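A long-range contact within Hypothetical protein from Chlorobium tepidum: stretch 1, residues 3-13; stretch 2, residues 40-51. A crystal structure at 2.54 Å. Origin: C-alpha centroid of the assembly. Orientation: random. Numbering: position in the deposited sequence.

Stretch 1 (3-13) KPLKEVVGAYL
Stretch 2 (40-51) ISHTMPPEEAFD

Stretch 1 is helical from Pro4 to Leu13 and continues beyond it, with phi/psi near -65/-42; its i to i+4 bonds include Ala11 N to Glu7 O (3.0 Å) and Tyr12 N to Val8 O (3.1 Å), while Val8 N to Pro4 O is weak at 3.4 Å. Stretch 2 opens with the last residues of a helix, Ile40 and Ser41, passes through a type I turn from Ser41 to Met44, extends at Met44 (-77/152) and Pro45 (-71/154), and makes a second type I turn from Pro45 to Glu48 before reaching Phe50 (-167/140). Thr43 (chi1 p) secures the helix end: its OG1 donates to Ile40 O at 2.8 Å, and its N reaches the same oxygen at 3.1 Å. The register pairs Ala11 with Ile40 (CA to CA 5.6 Å) and Pro4 with Met44 (6.5 Å), so from Ile40 to Met44 the chain runs back toward the start of the first helix.

No hydrogen bond joins the modelled atoms of the two stretches; packing buries 486 Å² in all. Ile40 (m, t) points toward the helix, its CG2 3.2 Å from Glu7 O and 4.0 Å from Ala11 CB. Gly10 lies beside it, Gly10 O being 4.0 Å from Ile40 CD1. Glu7 (m, t, chi3 20°) lays its chain along the turn, with OE1 3.2 Å from Met44 CA and 3.3 Å from Met44 CG, contacts without a hydrogen bond. Selenomethionine Met44 (m, t, chi3 -110°) brings SE within 3.8 Å of Val8 CG2, an apolar contact. Val8 (t) also meets Phe50 (t, chi2 83°), CG2 to CD1 4.2 Å. Tyr12 (chi1 -97°, chi2 71°) presents its ring edge to Phe50, CE1 to CE1 3.9 Å. Near the helix start, Pro4 CB lies 4.2 Å from CG of Glu48 (t), whose carboxylate is not modelled.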

ATOM      1  N   LYS A   3     -12.838  24.305  12.346  1.00 69.06           N
ATOM      2  CA  LYS A   3     -13.339  23.420  11.253  1.00 67.60           C
ATOM      3  C   LYS A   3     -12.239  22.824  10.331  1.00 66.64           C
ATOM      4  O   LYS A   3     -12.134  21.603  10.253  1.00 66.78           O
ATOM      5  CB  LYS A   3     -14.445  24.133  10.448  1.00 68.06           C
ATOM      6  CG  LYS A   3     -15.034  23.299   9.313  1.00 67.85           C
ATOM      7  N   PRO A   4     -11.416  23.663   9.647  1.00 65.18           N
ATOM      8  CA  PRO A   4     -10.403  23.108   8.703  1.00 64.18           C
ATOM      9  C   PRO A   4      -9.322  22.183   9.278  1.00 62.44           C
ATOM     10  O   PRO A   4      -9.155  21.059   8.789  1.00 61.79           O
ATOM     11  CB  PRO A   4      -9.750  24.357   8.085  1.00 63.85           C
ATOM     12  CG  PRO A   4     -10.100  25.488   8.979  1.00 63.87           C
ATOM     13  CD  PRO A   4     -11.385  25.142   9.667  1.00 64.91           C
ATOM     14  N   LEU A   5      -8.583  22.647  10.281  1.00 60.81           N
ATOM     15  CA  LEU A   5      -7.546  21.811  10.903  1.00 59.53           C
ATOM     16  C   LEU A   5      -8.069  20.587  11.639  1.00 58.90           C
ATOM     17  O   LEU A   5      -7.336  19.615  11.802  1.00 59.25           O
ATOM     18  CB  LEU A   5      -6.666  22.614  11.855  1.00 59.53           C
ATOM     19  CG  LEU A   5      -5.360  23.131  11.267  1.00 58.90           C
ATOM     20  CD1 LEU A   5      -5.586  23.882   9.959  1.00 61.31           C
ATOM     21  CD2 LEU A   5      -4.674  24.000  12.304  1.00 59.24           C
ATOM     22  N   LYS A   6      -9.313  20.637  12.099  1.00 58.32           N
ATOM     23  CA  LYS A   6      -9.919  19.501  12.785  1.00 58.22           C
ATOM     24  C   LYS A   6      -9.918  18.284  11.849  1.00 58.55           C
ATOM     25  O   LYS A   6      -9.672  17.157  12.281  1.00 57.54           O
ATOM     26  CB  LYS A   6     -11.353  19.845  13.184  1.00 57.89           C
ATOM     27  CG  LYS A   6     -11.930  19.039  14.329  1.00 58.02           C
ATOM     28  CD  LYS A   6     -13.401  19.431  14.550  1.00 59.06           C
ATOM     29  CE  LYS A   6     -14.003  18.823  15.811  1.00 59.28           C
ATOM     30  NZ  LYS A   6     -14.039  17.342  15.756  1.00 56.99           N
ATOM     31  N   GLU A   7     -10.177  18.537  10.567  1.00 59.40           N
ATOM     32  CA  GLU A   7     -10.236  17.501   9.545  1.00 60.34           C
ATOM     33  C   GLU A   7      -8.846  17.015   9.133  1.00 60.00           C
ATOM     34  O   GLU A   7      -8.663  15.831   8.857  1.00 59.96           O
ATOM     35  CB  GLU A   7     -11.007  18.050   8.338  1.00 60.42           C
ATOM     36  CG  GLU A   7     -12.461  18.485   8.677  1.00 61.93           C
ATOM     37  CD  GLU A   7     -12.983  19.628   7.800  1.00 63.42           C
ATOM     38  OE1 GLU A   7     -12.428  19.863   6.707  1.00 69.14           O
ATOM     39  OE2 GLU A   7     -13.951  20.309   8.212  1.00 69.53           O
ATOM     40  N   VAL A   8      -7.875  17.923   9.084  1.00 60.19           N
ATOM     41  CA  VAL A   8      -6.493  17.562   8.750  1.00 59.89           C
ATOM     42  C   VAL A   8      -5.933  16.622   9.808  1.00 59.76           C
ATOM     43  O   VAL A   8      -5.376  15.577   9.480  1.00 59.19           O
ATOM     44  CB  VAL A   8      -5.578  18.803   8.661  1.00 59.86           C
ATOM     45  CG1 VAL A   8      -4.110  18.399   8.552  1.00 59.23           C
ATOM     46  CG2 VAL A   8      -5.973  19.682   7.483  1.00 60.02           C
ATOM     47  N   VAL A   9      -6.087  17.000  11.073  1.00 59.58           N
ATOM     48  CA  VAL A   9      -5.597  16.181  12.181  1.00 59.17           C
ATOM     49  C   VAL A   9      -6.401  14.885  12.285  1.00 59.35           C
ATOM     50  O   VAL A   9      -5.831  13.826  12.525  1.00 59.72           O
ATOM     51  CB  VAL A   9      -5.616  16.948  13.518  1.00 58.39           C
ATOM     52  CG1 VAL A   9      -5.225  16.039  14.676  1.00 58.57           C
ATOM     53  CG2 VAL A   9      -4.674  18.137  13.454  1.00 57.64           C
ATOM     54  N   GLY A  10      -7.714  14.964  12.089  1.00 59.44           N
ATOM     55  CA  GLY A  10      -8.570  13.781  12.134  1.00 59.37           C
ATOM     56  C   GLY A  10      -8.137  12.716  11.140  1.00 59.31           C
ATOM     57  O   GLY A  10      -8.073  11.532  11.479  1.00 58.89           O
ATOM     58  N   ALA A  11      -7.828  13.147   9.919  1.00 59.60           N
ATOM     59  CA  ALA A  11      -7.389  12.247   8.854  1.00 59.69           C
ATOM     60  C   ALA A  11      -6.013  11.663   9.153  1.00 59.68           C
ATOM     61  O   ALA A  11      -5.799  10.470   8.969  1.00 59.69           O
ATOM     62  CB  ALA A  11      -7.380  12.974   7.515  1.00 59.48           C
ATOM     63  N   TYR A  12      -5.084  12.507   9.597  1.00 60.24           N
ATOM     64  CA  TYR A  12      -3.738  12.047   9.968  1.00 60.53           C
ATOM     65  C   TYR A  12      -3.765  11.009  11.089  1.00 59.91           C
ATOM     66  O   TYR A  12      -3.077  10.001  11.002  1.00 59.37           O
ATOM     67  CB  TYR A  12      -2.808  13.216  10.337  1.00 61.78           C
ATOM     68  CG  TYR A  12      -1.920  13.680   9.200  1.00 63.62           C
ATOM     69  CD1 TYR A  12      -2.439  14.355   8.103  1.00 65.69           C
ATOM     70  CD2 TYR A  12      -0.549  13.447   9.236  1.00 68.60           C
ATOM     71  CE1 TYR A  12      -1.616  14.777   7.063  1.00 67.01           C
ATOM     72  CE2 TYR A  12       0.279  13.862   8.206  1.00 70.71           C
ATOM     73  CZ  TYR A  12      -0.257  14.527   7.123  1.00 69.49           C
ATOM     74  OH  TYR A  12       0.576  14.937   6.107  1.00 68.67           O
ATOM     75  N   LEU A  13      -4.565  11.245  12.127  1.00 60.00           N
ATOM     76  CA  LEU A  13      -4.657  10.299  13.239  1.00 59.94           C
ATOM     77  C   LEU A  13      -5.328   8.989  12.825  1.00 59.85           C
ATOM     78  O   LEU A  13      -4.965   7.926  13.325  1.00 59.59           O
ATOM     79  CB  LEU A  13      -5.374  10.919  14.437  1.00 59.45           C
ATOM     80  CG  LEU A  13      -4.639  12.087  15.101  1.00 59.39           C
ATOM     81  CD1 LEU A  13      -5.492  12.714  16.198  1.00 60.20           C
ATOM     82  CD2 LEU A  13      -3.302  11.647  15.661  1.00 59.18           C
ATOM     83  N   ILE A  40     -12.638  11.529   5.666  1.00 60.26           N
ATOM     84  CA  ILE A  40     -12.390  12.783   6.372  1.00 59.96           C
ATOM     85  C   ILE A  40     -11.620  13.772   5.502  1.00 60.41           C
ATOM     86  O   ILE A  40     -11.958  14.952   5.459  1.00 60.34           O
ATOM     87  CB  ILE A  40     -11.604  12.548   7.690  1.00 59.46           C
ATOM     88  CG1 ILE A  40     -12.456  11.764   8.689  1.00 58.80           C
ATOM     89  CG2 ILE A  40     -11.193  13.881   8.324  1.00 58.43           C
ATOM     90  CD1 ILE A  40     -11.697  11.253   9.895  1.00 59.51           C
ATOM     91  N   SER A  41     -10.585  13.294   4.819  1.00 60.80           N
ATOM     92  CA  SER A  41      -9.767  14.165   3.975  1.00 60.87           C
ATOM     93  C   SER A  41     -10.577  14.818   2.856  1.00 60.85           C
ATOM     94  O   SER A  41     -10.298  15.953   2.474  1.00 60.98           O
ATOM     95  CB  SER A  41      -8.579  13.420   3.364  1.00 60.71           C
ATOM     96  OG  SER A  41      -8.994  12.564   2.315  1.00 62.10           O
ATOM     97  N   HIS A  42     -11.581  14.109   2.345  1.00 60.81           N
ATOM     98  CA  HIS A  42     -12.426  14.648   1.275  1.00 61.23           C
ATOM     99  C   HIS A  42     -13.583  15.544   1.744  1.00 60.56           C
ATOM    100  O   HIS A  42     -14.380  15.979   0.921  1.00 60.87           O
ATOM    101  CB  HIS A  42     -12.920  13.526   0.358  1.00 61.81           C
ATOM    102  CG  HIS A  42     -11.815  12.853  -0.394  1.00 64.50           C
ATOM    103  ND1 HIS A  42     -11.464  11.537  -0.190  1.00 68.99           N
ATOM    104  CD2 HIS A  42     -10.946  13.335  -1.313  1.00 67.65           C
ATOM    105  CE1 HIS A  42     -10.446  11.227  -0.972  1.00 68.95           C
ATOM    106  NE2 HIS A  42     -10.110  12.302  -1.661  1.00 70.03           N
ATOM    107  N   THR A  43     -13.673  15.821   3.047  1.00 60.47           N
ATOM    108  CA  THR A  43     -14.689  16.741   3.573  1.00 60.31           C
ATOM    109  C   THR A  43     -14.118  18.151   3.727  1.00 60.62           C
ATOM    110  O   THR A  43     -14.825  19.062   4.164  1.00 60.66           O
ATOM    111  CB  THR A  43     -15.227  16.320   4.970  1.00 60.14           C
ATOM    112  OG1 THR A  43     -14.201  16.475   5.961  1.00 59.91           O
ATOM    113  CG2 THR A  43     -15.739  14.887   4.965  1.00 59.58           C
HETATM  114  N   MSE A  44     -12.842  18.329   3.388  1.00 61.04           N
HETATM  115  CA  MSE A  44     -12.197  19.631   3.481  1.00 61.55           C
HETATM  116  C   MSE A  44     -12.624  20.516   2.328  1.00 60.94           C
HETATM  117  O   MSE A  44     -12.937  20.008   1.250  1.00 60.91           O
HETATM  118  CB  MSE A  44     -10.674  19.484   3.400  1.00 61.38           C
HETATM  119  CG  MSE A  44      -9.986  19.077   4.677  1.00 63.24           C
HETATM  120 SE   MSE A  44      -8.059  18.841   4.391  0.75 64.81          SE
HETATM  121  CE  MSE A  44      -7.887  16.993   4.544  1.00 63.28           C
ATOM    122  N   PRO A  45     -12.621  21.845   2.538  1.00 60.87           N
ATOM    123  CA  PRO A  45     -12.926  22.722   1.412  1.00 60.96           C
ATOM    124  C   PRO A  45     -11.744  22.673   0.438  1.00 61.13           C
ATOM    125  O   PRO A  45     -10.621  22.391   0.867  1.00 61.19           O
ATOM    126  CB  PRO A  45     -13.052  24.104   2.063  1.00 60.98           C
ATOM    127  CG  PRO A  45     -12.236  24.017   3.311  1.00 60.88           C
ATOM    128  CD  PRO A  45     -12.328  22.596   3.776  1.00 60.92           C
ATOM    129  N   PRO A  46     -11.983  22.935  -0.858  1.00 61.41           N
ATOM    130  CA  PRO A  46     -10.879  22.873  -1.825  1.00 61.36           C
ATOM    131  C   PRO A  46      -9.780  23.920  -1.590  1.00 61.38           C
ATOM    132  O   PRO A  46      -8.615  23.660  -1.901  1.00 61.42           O
ATOM    133  CB  PRO A  46     -11.574  23.118  -3.171  1.00 61.39           C
ATOM    134  CG  PRO A  46     -12.819  23.871  -2.827  1.00 61.86           C
ATOM    135  CD  PRO A  46     -13.254  23.322  -1.498  1.00 61.72           C
ATOM    136  N   GLU A  47     -10.144  25.073  -1.024  1.00 61.29           N
ATOM    137  CA  GLU A  47      -9.187  26.155  -0.762  1.00 61.31           C
ATOM    138  C   GLU A  47      -8.230  25.930   0.431  1.00 61.41           C
ATOM    139  O   GLU A  47      -7.408  26.799   0.712  1.00 61.83           O
ATOM    140  CB  GLU A  47      -9.932  27.487  -0.580  1.00 60.71           C
ATOM    141  N   GLU A  48      -8.327  24.798   1.130  1.00 61.17           N
ATOM    142  CA  GLU A  48      -7.427  24.512   2.252  1.00 61.46           C
ATOM    143  C   GLU A  48      -6.252  23.667   1.747  1.00 61.47           C
ATOM    144  O   GLU A  48      -6.457  22.608   1.145  1.00 61.23           O
ATOM    145  CB  GLU A  48      -8.175  23.799   3.384  1.00 61.60           C
ATOM    146  CG  GLU A  48      -7.368  23.636   4.669  1.00 61.15           C
ATOM    147  N   ALA A  49      -5.030  24.141   1.993  1.00 61.37           N
ATOM    148  CA  ALA A  49      -3.810  23.470   1.529  1.00 60.96           C
ATOM    149  C   ALA A  49      -3.645  22.090   2.150  1.00 61.01           C
ATOM    150  O   ALA A  49      -3.589  21.949   3.373  1.00 61.27           O
ATOM    151  CB  ALA A  49      -2.588  24.329   1.824  1.00 60.80           C
ATOM    152  N   PHE A  50      -3.567  21.076   1.291  1.00 60.83           N
ATOM    153  CA  PHE A  50      -3.438  19.688   1.718  1.00 60.35           C
ATOM    154  C   PHE A  50      -3.062  18.856   0.493  1.00 60.56           C
ATOM    155  O   PHE A  50      -3.573  19.102  -0.601  1.00 61.11           O
ATOM    156  CB  PHE A  50      -4.770  19.215   2.293  1.00 59.58           C
ATOM    157  CG  PHE A  50      -4.728  17.851   2.878  1.00 58.62           C
ATOM    158  CD1 PHE A  50      -4.281  17.663   4.168  1.00 57.64           C
ATOM    159  CD2 PHE A  50      -5.164  16.756   2.153  1.00 58.69           C
ATOM    160  CE1 PHE A  50      -4.248  16.408   4.721  1.00 58.92           C
ATOM    161  CE2 PHE A  50      -5.137  15.496   2.699  1.00 58.67           C
ATOM    162  CZ  PHE A  50      -4.680  15.319   3.988  1.00 59.14           C
ATOM    163  N   ASP A  51      -2.168  17.886   0.665  1.00 60.63           N
ATOM    164  CA  ASP A  51      -1.743  17.031  -0.444  1.00 60.82           C
ATOM    165  C   ASP A  51      -2.697  15.839  -0.578  1.00 60.46           C
ATOM    166  O   ASP A  51      -2.401  14.747  -0.104  1.00 60.83           O
ATOM    167  CB  ASP A  51      -0.297  16.565  -0.221  1.00 60.93           C
ATOM    168  CG  ASP A  51       0.250  15.741  -1.381  1.00 62.57           C
ATOM    169  OD1 ASP A  51      -0.375  15.698  -2.463  1.00 64.06           O
ATOM    170  OD2 ASP A  51       1.324  15.135  -1.211  1.00 66.38           O
TER